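Local coordinates for protein mambaquaretin-1 (Dendroaspis angusticeps, PDB 5M4V) that selectively antagonises the vasopressin type 2 receptor, as a Kunitz-fold peptide of mamba venom, at residues Y22-Q25 with K26-K29. Numbering follows the deposited sequence. Where two conformers were deposited one is given.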
loop_
_atom_site.group_PDB
_atom_site.type_symbol
_atom_site.label_atom_id
_atom_site.label_comp_id
_atom_site.label_asym_id
_atom_site.label_seq_id
_atom_site.Cartn_x
_atom_site.Cartn_y
_atom_site.Cartn_z
ATOM N N TYR A 22 -0.253 -2.459 -1.209
ATOM C CA TYR A 22 0.799 -2.045 -0.287
ATOM C C TYR A 22 1.944 -3.043 -0.343
ATOM O O TYR A 22 1.725 -4.212 -0.710
ATOM C CB TYR A 22 0.290 -1.946 1.159
ATOM C CG TYR A 22 0.042 -3.230 1.839
ATOM C CD1 TYR A 22 -1.097 -3.985 1.638
ATOM C CD2 TYR A 22 0.961 -3.750 2.765
ATOM C CE1 TYR A 22 -1.345 -5.163 2.285
ATOM C CE2 TYR A 22 0.723 -4.961 3.409
ATOM C CZ TYR A 22 -0.418 -5.667 3.171
ATOM O OH TYR A 22 -0.677 -6.852 3.851
ATOM N N TYR A 23 3.126 -2.611 0.065
ATOM C CA TYR A 23 4.302 -3.490 0.177
ATOM C C TYR A 23 4.434 -4.027 1.584
ATOM O O TYR A 23 4.316 -3.264 2.554
ATOM C CB TYR A 23 5.540 -2.665 -0.189
ATOM C CG TYR A 23 6.821 -3.447 0.043
ATOM C CD1 TYR A 23 7.329 -4.314 -0.922
ATOM C CD2 TYR A 23 7.534 -3.286 1.242
ATOM C CE1 TYR A 23 8.537 -4.998 -0.695
ATOM C CE2 TYR A 23 8.700 -3.990 1.489
ATOM C CZ TYR A 23 9.205 -4.806 0.516
ATOM O OH TYR A 23 10.382 -5.485 0.816
ATOM N N SER A 24 4.751 -5.329 1.691
ATOM C CA SER A 24 5.041 -5.940 3.007
ATOM C C SER A 24 6.514 -6.365 3.065
ATOM O O SER A 24 7.069 -7.069 2.217
ATOM C CB SER A 24 4.216 -7.224 3.137
ATOM O OG SER A 24 4.613 -7.902 4.329
ATOM N N GLN A 25 7.166 -5.885 4.149
ATOM C CA GLN A 25 8.524 -6.344 4.430
ATOM C C GLN A 25 8.617 -7.798 4.758
ATOM O O GLN A 25 9.701 -8.418 4.632
ATOM C CB GLN A 25 9.130 -5.599 5.646
ATOM C CG GLN A 25 9.259 -4.267 5.396
ATOM C CD GLN A 25 10.139 -3.610 6.482
ATOM O OE1 GLN A 25 9.659 -3.046 7.416
ATOM N NE2 GLN A 25 11.420 -3.705 6.360
ATOM N N LYS A 26 7.521 -8.398 5.265
ATOM C CA LYS A 26 7.533 -9.861 5.577
ATOM C C LYS A 26 7.776 -10.689 4.302
ATOM O O LYS A 26 8.398 -11.735 4.389
ATOM C CB LYS A 26 6.214 -10.273 6.195
ATOM C CG LYS A 26 5.754 -9.620 7.434
ATOM C CD LYS A 26 6.577 -9.966 8.678
ATOM C CE LYS A 26 6.093 -9.139 9.906
ATOM N NZ LYS A 26 6.758 -9.381 11.174
ATOM N N THR A 27 7.175 -10.326 3.161
ATOM C CA THR A 27 7.245 -11.096 1.892
ATOM C C THR A 27 8.131 -10.551 0.862
ATOM O O THR A 27 8.391 -11.251 -0.123
ATOM C CB THR A 27 5.786 -11.168 1.421
ATOM O OG1 THR A 27 5.356 -9.857 1.154
ATOM C CG2 THR A 27 4.809 -11.763 2.377
ATOM N N ASN A 28 8.495 -9.203 0.944
ATOM C CA ASN A 28 9.088 -8.520 -0.214
ATOM C C ASN A 28 8.199 -8.564 -1.377
ATOM O O ASN A 28 8.645 -8.424 -2.523
ATOM C CB ASN A 28 10.489 -9.039 -0.557
ATOM C CG ASN A 28 11.282 -8.090 -1.436
ATOM O OD1 ASN A 28 11.295 -6.900 -1.223
ATOM N ND2 ASN A 28 12.026 -8.627 -2.429
ATOM N N LYS A 29 6.851 -8.508 -1.129
ATOM C CA LYS A 29 5.853 -8.509 -2.137
ATOM C C LYS A 29 4.824 -7.416 -1.872
ATOM O O LYS A 29 4.632 -6.969 -0.717
ATOM C CB LYS A 29 5.160 -9.843 -2.268
ATOM C CG LYS A 29 6.052 -10.946 -2.768
ATOM C CD LYS A 29 5.397 -12.247 -2.914
ATOM C CE LYS A 29 5.242 -12.443 -4.404
ATOM N NZ LYS A 29 4.962 -13.788 -5.039
#
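The phenol of Y23 donates a hydrogen bond to the side-chain carbonyl of N28, OH to OD1 at 2.6 Å, where the chain turns from strand 18-24 into strand 29-35 of the Kunitz hairpin. The bond falls on a lone pair in the carbonyl plane (C=O...donor angle 131°), and OD1 also lies in the plane of the phenol ring, at its edge, although ring and amide planes stand 85° apart. Both side chains are cast the same way, CG anti to the backbone N, which lets them bridge one side of the turn. At the base of the turn the main chain closes the loop: S24 N donates to K29 O at 2.9 Å, almost straight at 173°. S24 O faces inward and takes N28 N at 2.9 Å, a bent and weak bond, with T27 N a weaker, longer second donor. The hydroxyl of S24 reaches forward to K26 N, OG to N 3.1 Å, again weakly, and K26 CB lies 3.4 Å from S24 OG. T27 OG1 receives the backbone N of K29 in a weak bond of 3.0 Å, and has a further hydrogen bond with NE2 of H31. Further back on the strand, the backbone N of Y23 is hydrogen-bonded to OD1 of N43. N28 lies in the left-handed helical region, which turns the chain back toward its partner strand. Two firm bonds, one through side chains and one through the backbone, thus accompany several bent ones, so much of the shape of this exposed turn is set by polar contacts within it.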